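Local coordinates for protein 401aa long hypothetical glucose-1-phosphate thymidylyltransferase (Sulfolobus tokodaii, PDB 2GGO) that probably transfers a nucleotidyl group from a nucleoside triphosphate to a sugar 1-phosphate, releasing diphosphate, and acetylates amino sugars in UDP-N-acetylglucosamine synthesis, at residues G361-L372 / A379-N390. Numbering follows the deposited sequence.
Sequences GHVRTGINVTIL and AYARIYPGAVVN
H362 and Y380 sit at the same corner of two successive coils of a left-handed parallel beta-helix, the hexapeptide-repeat fold, and illustrate how equivalent positions stack from coil to coil. Their rings are almost exactly parallel, 1° apart, yet offset until little ring area is shared; H362 CB instead lies over the Y380 face, 4.0 Å from its centroid. With an alanine at H362 that CB contact could persist, but Y380 OH would probably lose the imidazole face beneath it and the tyrosine ring be freer to turn.

R382 can be followed outward. Its CB starts on the sheet face shared with R364; past CG the chain bends at chi2 (-62°), carrying CD to R364 CB. NE comes nearest that carbon, at 3.3 Å, and CZ follows, one guanidinium face covered by it. NH1 donates to H362 O at 2.8 Å and to A381 O, which probably limits turning; NH2 stays 4.0 Å from R364 CB.

Between coils, G366 N donates to I383 O and V389 N to T370 O, in parallel register. Inside, V389 CG2 runs alongside I371 CG1. Beside the turn from Y384 to A387, one water bridges T370 OG1 and G386 O, donating to the latter at 2.9 Å.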
ATOM      1  N   GLY A 361       0.845  -5.705  13.461  1.00 16.51           N
ATOM      2  CA  GLY A 361      -0.326  -5.983  14.215  1.00 15.91           C
ATOM      3  C   GLY A 361      -0.118  -6.655  15.544  1.00 17.56           C
ATOM      4  O   GLY A 361       0.750  -7.535  15.697  1.00 16.81           O
ATOM      5  N   HIS A 362      -0.919  -6.250  16.512  1.00 16.33           N
ATOM      6  CA  HIS A 362      -1.004  -6.963  17.817  1.00 19.66           C
ATOM      7  C   HIS A 362       0.259  -6.858  18.637  1.00 18.00           C
ATOM      8  O   HIS A 362       0.491  -7.632  19.558  1.00 20.13           O
ATOM      9  CB  HIS A 362      -1.318  -8.459  17.657  1.00 19.63           C
ATOM     10  CG  HIS A 362      -2.585  -8.731  16.903  1.00 20.74           C
ATOM     11  ND1 HIS A 362      -3.827  -8.721  17.513  1.00 19.30           N
ATOM     12  CD2 HIS A 362      -2.803  -9.042  15.599  1.00 19.08           C
ATOM     13  CE1 HIS A 362      -4.752  -9.025  16.610  1.00 15.96           C
ATOM     14  NE2 HIS A 362      -4.160  -9.136  15.430  1.00 20.49           N
ATOM     15  N   VAL A 363       1.100  -5.915  18.278  1.00 17.27           N
ATOM     16  CA  VAL A 363       2.140  -5.434  19.152  1.00 14.99           C
ATOM     17  C   VAL A 363       1.708  -4.765  20.449  1.00 15.73           C
ATOM     18  O   VAL A 363       0.727  -3.974  20.527  1.00 16.77           O
ATOM     19  CB  VAL A 363       3.203  -4.594  18.318  1.00 15.33           C
ATOM     20  CG1 VAL A 363       4.134  -3.747  19.237  1.00  8.74           C
ATOM     21  CG2 VAL A 363       3.993  -5.447  17.520  1.00 13.94           C
ATOM     22  N   ARG A 364       2.474  -5.009  21.523  1.00 18.02           N
ATOM     23  CA  ARG A 364       2.183  -4.332  22.816  1.00 18.28           C
ATOM     24  C   ARG A 364       3.509  -3.753  23.281  1.00 17.31           C
ATOM     25  O   ARG A 364       4.453  -4.467  23.336  1.00 12.66           O
ATOM     26  CB  ARG A 364       1.567  -5.302  23.871  1.00 19.92           C
ATOM     27  CG  ARG A 364       1.275  -4.527  25.223  1.00 23.95           C
ATOM     28  CD  ARG A 364       0.384  -5.249  26.318  1.00 27.65           C
ATOM     29  NE  ARG A 364      -1.072  -5.292  26.024  1.00 39.08           N
ATOM     30  CZ  ARG A 364      -1.981  -4.318  26.272  1.00 43.60           C
ATOM     31  NH1 ARG A 364      -1.622  -3.125  26.801  1.00 46.26           N
ATOM     32  NH2 ARG A 364      -3.274  -4.545  25.967  1.00 43.87           N
ATOM     33  N   THR A 365       3.632  -2.444  23.515  1.00 13.79           N
ATOM     34  CA  THR A 365       4.971  -2.030  23.999  1.00 10.17           C
ATOM     35  C   THR A 365       4.800  -1.811  25.489  1.00 12.69           C
ATOM     36  O   THR A 365       3.738  -1.415  25.917  1.00 10.16           O
ATOM     37  CB  THR A 365       5.417  -0.757  23.400  1.00 11.50           C
ATOM     38  OG1 THR A 365       4.410   0.218  23.798  1.00  8.84           O
ATOM     39  CG2 THR A 365       5.278  -0.813  21.950  1.00 12.45           C
ATOM     40  N   GLY A 366       5.789  -2.131  26.324  1.00  9.96           N
ATOM     41  CA  GLY A 366       5.748  -1.683  27.691  1.00  6.12           C
ATOM     42  C   GLY A 366       5.766  -0.193  27.913  1.00  8.96           C
ATOM     43  O   GLY A 366       6.001   0.503  26.923  1.00  4.34           O
ATOM     44  N   ILE A 367       5.393   0.317  29.100  1.00  8.42           N
ATOM     45  CA  ILE A 367       5.712   1.784  29.406  1.00  8.66           C
ATOM     46  C   ILE A 367       7.101   2.260  29.067  1.00 11.49           C
ATOM     47  O   ILE A 367       8.094   1.519  29.255  1.00 11.73           O
ATOM     48  CB  ILE A 367       5.437   2.219  30.839  1.00 12.44           C
ATOM     49  CG1 ILE A 367       6.304   1.263  31.744  1.00  5.36           C
ATOM     50  CG2 ILE A 367       4.072   1.892  31.136  1.00  2.00           C
ATOM     51  CD1 ILE A 367       6.347   1.609  33.366  1.00  8.58           C
ATOM     52  N   ASN A 368       7.194   3.518  28.639  1.00  7.83           N
ATOM     53  CA  ASN A 368       8.478   4.221  28.526  1.00 11.25           C
ATOM     54  C   ASN A 368       9.407   3.561  27.587  1.00 12.25           C
ATOM     55  O   ASN A 368      10.612   3.589  27.782  1.00 12.11           O
ATOM     56  CB  ASN A 368       9.157   4.199  29.893  1.00  9.46           C
ATOM     57  CG  ASN A 368       9.824   5.443  30.188  1.00 15.14           C
ATOM     58  OD1 ASN A 368       9.731   6.425  29.435  1.00 14.39           O
ATOM     59  ND2 ASN A 368      10.461   5.507  31.373  1.00  5.53           N
ATOM     60  N   VAL A 369       8.826   2.867  26.639  1.00  9.19           N
ATOM     61  CA  VAL A 369       9.538   2.324  25.496  1.00  9.97           C
ATOM     62  C   VAL A 369       9.945   3.480  24.494  1.00  8.96           C
ATOM     63  O   VAL A 369       9.168   4.477  24.180  1.00 13.49           O
ATOM     64  CB  VAL A 369       8.788   1.064  24.966  1.00  8.03           C
ATOM     65  CG1 VAL A 369       8.915   0.947  23.496  1.00  8.11           C
ATOM     66  CG2 VAL A 369       9.531  -0.406  25.527  1.00  2.02           C
ATOM     67  N   THR A 370      11.190   3.367  24.037  1.00 10.48           N
ATOM     68  CA  THR A 370      11.938   4.204  23.115  1.00 14.49           C
ATOM     69  C   THR A 370      12.215   3.380  21.823  1.00 14.60           C
ATOM     70  O   THR A 370      12.928   2.381  21.841  1.00 19.75           O
ATOM     71  CB  THR A 370      13.327   4.519  23.778  1.00  9.23           C
ATOM     72  OG1 THR A 370      13.168   5.138  25.052  1.00 13.82           O
ATOM     73  CG2 THR A 370      14.183   5.420  22.955  1.00 13.77           C
ATOM     74  N   ILE A 371      11.597   3.791  20.722  1.00 16.76           N
ATOM     75  CA  ILE A 371      11.809   3.260  19.339  1.00 15.17           C
ATOM     76  C   ILE A 371      12.618   4.163  18.375  1.00 15.75           C
ATOM     77  O   ILE A 371      12.249   5.266  18.113  1.00 13.73           O
ATOM     78  CB  ILE A 371      10.394   3.008  18.751  1.00 14.87           C
ATOM     79  CG1 ILE A 371       9.646   2.132  19.778  1.00 13.77           C
ATOM     80  CG2 ILE A 371      10.519   2.384  17.273  1.00 15.49           C
ATOM     81  CD1 ILE A 371       8.284   1.691  19.462  1.00  5.70           C
ATOM     82  N   LEU A 372      13.793   3.692  17.844  1.00 14.91           N
ATOM     83  CA  LEU A 372      14.563   4.517  16.944  1.00 15.61           C
ATOM     84  C   LEU A 372      13.975   4.763  15.538  1.00 15.60           C
ATOM     85  O   LEU A 372      13.034   4.066  15.091  1.00 16.47           O
ATOM     86  CB  LEU A 372      15.971   3.929  16.810  1.00 14.16           C
ATOM     87  CG  LEU A 372      16.746   4.523  17.972  1.00 18.83           C
ATOM     88  CD1 LEU A 372      16.215   4.133  19.354  1.00 23.45           C
ATOM     89  CD2 LEU A 372      18.197   4.134  17.907  1.00 21.87           C
ATOM     90  N   ALA A 379       4.756  -8.247  13.836  1.00 17.62           N
ATOM     91  CA  ALA A 379       3.461  -8.477  14.460  1.00 17.00           C
ATOM     92  C   ALA A 379       3.651  -9.334  15.702  1.00 18.58           C
ATOM     93  O   ALA A 379       4.553 -10.123  15.735  1.00 16.39           O
ATOM     94  CB  ALA A 379       2.558  -9.212  13.464  1.00 16.73           C
ATOM     95  N   TYR A 380       2.821  -9.149  16.718  1.00 18.02           N
ATOM     96  CA  TYR A 380       2.840  -9.978  17.958  1.00 19.82           C
ATOM     97  C   TYR A 380       4.067  -9.774  18.833  1.00 18.24           C
ATOM     98  O   TYR A 380       4.299 -10.530  19.816  1.00 18.92           O
ATOM     99  CB  TYR A 380       2.682 -11.496  17.642  1.00 20.52           C
ATOM    100  CG  TYR A 380       1.314 -11.791  17.088  1.00 21.69           C
ATOM    101  CD1 TYR A 380       0.207 -11.749  17.909  1.00 22.74           C
ATOM    102  CD2 TYR A 380       1.115 -12.061  15.733  1.00 20.71           C
ATOM    103  CE1 TYR A 380      -1.052 -11.992  17.442  1.00 23.11           C
ATOM    104  CE2 TYR A 380      -0.205 -12.306  15.230  1.00 18.39           C
ATOM    105  CZ  TYR A 380      -1.259 -12.236  16.104  1.00 23.34           C
ATOM    106  OH  TYR A 380      -2.518 -12.480  15.669  1.00 25.30           O
ATOM    107  N   ALA A 381       4.887  -8.806  18.485  1.00 17.50           N
ATOM    108  CA  ALA A 381       6.147  -8.590  19.280  1.00 17.51           C
ATOM    109  C   ALA A 381       5.808  -8.024  20.682  1.00 16.07           C
ATOM    110  O   ALA A 381       4.796  -7.416  20.904  1.00 16.24           O
ATOM    111  CB  ALA A 381       7.087  -7.686  18.575  1.00 17.60           C
ATOM    112  N   ARG A 382       6.677  -8.289  21.654  1.00 16.35           N
ATOM    113  CA  ARG A 382       6.505  -7.729  22.984  1.00 16.48           C
ATOM    114  C   ARG A 382       7.812  -7.065  23.358  1.00 15.68           C
ATOM    115  O   ARG A 382       8.909  -7.674  23.312  1.00 16.51           O
ATOM    116  CB  ARG A 382       6.113  -8.801  24.007  1.00 18.49           C
ATOM    117  CG  ARG A 382       4.702  -9.369  23.856  1.00 25.31           C
ATOM    118  CD  ARG A 382       3.684  -8.210  24.052  1.00 34.99           C
ATOM    119  NE  ARG A 382       2.242  -8.560  24.099  1.00 42.40           N
ATOM    120  CZ  ARG A 382       1.442  -8.699  23.021  1.00 46.73           C
ATOM    121  NH1 ARG A 382       1.933  -8.569  21.776  1.00 43.58           N
ATOM    122  NH2 ARG A 382       0.142  -8.991  23.187  1.00 47.50           N
ATOM    123  N   ILE A 383       7.692  -5.799  23.683  1.00 15.85           N
ATOM    124  CA  ILE A 383       8.780  -4.896  24.063  1.00 16.04           C
ATOM    125  C   ILE A 383       8.702  -4.548  25.548  1.00 16.74           C
ATOM    126  O   ILE A 383       7.791  -3.822  26.046  1.00 17.62           O
ATOM    127  CB  ILE A 383       8.792  -3.592  23.239  1.00 14.97           C
ATOM    128  CG1 ILE A 383       8.526  -3.810  21.708  1.00 11.10           C
ATOM    129  CG2 ILE A 383      10.135  -2.814  23.494  1.00 15.52           C
ATOM    130  CD1 ILE A 383       9.606  -4.765  20.976  1.00 16.32           C
ATOM    131  N   TYR A 384       9.740  -5.008  26.204  1.00 16.47           N
ATOM    132  CA  TYR A 384       9.912  -4.858  27.667  1.00 17.39           C
ATOM    133  C   TYR A 384       9.910  -3.392  28.039  1.00 15.68           C
ATOM    134  O   TYR A 384      10.436  -2.588  27.308  1.00 15.22           O
ATOM    135  CB  TYR A 384      11.209  -5.520  28.106  1.00 16.05           C
ATOM    136  CG  TYR A 384      11.328  -5.772  29.615  1.00 18.80           C
ATOM    137  CD1 TYR A 384      10.491  -6.648  30.271  1.00 21.62           C
ATOM    138  CD2 TYR A 384      12.284  -5.099  30.382  1.00 16.76           C
ATOM    139  CE1 TYR A 384      10.602  -6.841  31.652  1.00 22.16           C
ATOM    140  CE2 TYR A 384      12.388  -5.274  31.765  1.00 19.68           C
ATOM    141  CZ  TYR A 384      11.547  -6.155  32.388  1.00 21.03           C
ATOM    142  OH  TYR A 384      11.602  -6.377  33.776  1.00 24.53           O
ATOM    143  N   PRO A 385       9.238  -3.043  29.152  1.00 14.65           N
ATOM    144  CA  PRO A 385       9.122  -1.712  29.683  1.00 12.86           C
ATOM    145  C   PRO A 385      10.483  -1.019  29.707  1.00 15.41           C
ATOM    146  O   PRO A 385      11.490  -1.576  30.182  1.00 15.86           O
ATOM    147  CB  PRO A 385       8.708  -2.000  31.102  1.00 10.77           C
ATOM    148  CG  PRO A 385       7.743  -3.108  30.948  1.00 14.70           C
ATOM    149  CD  PRO A 385       8.531  -4.008  30.027  1.00 10.93           C
ATOM    150  N   GLY A 386      10.516   0.243  29.296  1.00 15.05           N
ATOM    151  CA  GLY A 386      11.817   0.945  29.271  1.00 15.54           C
ATOM    152  C   GLY A 386      12.818   0.551  28.202  1.00 16.22           C
ATOM    153  O   GLY A 386      13.872   1.139  28.162  1.00 17.58           O
ATOM    154  N   ALA A 387      12.532  -0.410  27.297  1.00 16.86           N
ATOM    155  CA  ALA A 387      13.612  -0.903  26.384  1.00 13.58           C
ATOM    156  C   ALA A 387      13.887   0.137  25.288  1.00 15.81           C
ATOM    157  O   ALA A 387      13.028   0.914  24.963  1.00 13.21           O
ATOM    158  CB  ALA A 387      13.247  -2.259  25.762  1.00 13.57           C
ATOM    159  N   VAL A 388      15.082   0.138  24.669  1.00 13.60           N
ATOM    160  CA  VAL A 388      15.340   1.047  23.584  1.00 11.85           C
ATOM    161  C   VAL A 388      15.417   0.190  22.346  1.00 13.71           C
ATOM    162  O   VAL A 388      16.342  -0.648  22.197  1.00  6.81           O
ATOM    163  CB  VAL A 388      16.740   1.792  23.801  1.00 13.98           C
ATOM    164  CG1 VAL A 388      17.184   2.609  22.541  1.00 12.17           C
ATOM    165  CG2 VAL A 388      16.748   2.533  25.249  1.00  9.44           C
ATOM    166  N   VAL A 389      14.418   0.237  21.506  1.00 10.30           N
ATOM    167  CA  VAL A 389      14.452  -0.575  20.293  1.00 12.09           C
ATOM    168  C   VAL A 389      15.314   0.010  19.176  1.00 14.11           C
ATOM    169  O   VAL A 389      14.881   0.884  18.447  1.00 11.54           O
ATOM    170  CB  VAL A 389      13.015  -0.781  19.787  1.00  9.50           C
ATOM    171  CG1 VAL A 389      12.919  -2.067  18.977  1.00 14.03           C
ATOM    172  CG2 VAL A 389      12.083  -0.977  21.000  1.00  5.36           C
ATOM    173  N   ASN A 390      16.578  -0.436  19.104  1.00 17.78           N
ATOM    174  CA  ASN A 390      17.542   0.170  18.241  1.00 20.38           C
ATOM    175  C   ASN A 390      17.866  -0.783  17.067  1.00 23.14           C
ATOM    176  O   ASN A 390      18.817  -0.532  16.324  1.00 24.28           O
ATOM    177  CB  ASN A 390      18.849   0.414  19.028  1.00 20.62           C
ATOM    178  CG  ASN A 390      19.316  -0.825  19.742  1.00 23.39           C
ATOM    179  OD1 ASN A 390      18.829  -1.931  19.504  1.00 25.09           O
ATOM    180  ND2 ASN A 390      20.249  -0.647  20.675  1.00 29.64           N
TER
HETATM  181  O   HOH W   1      14.122   3.861  27.096  1.00 23.38           O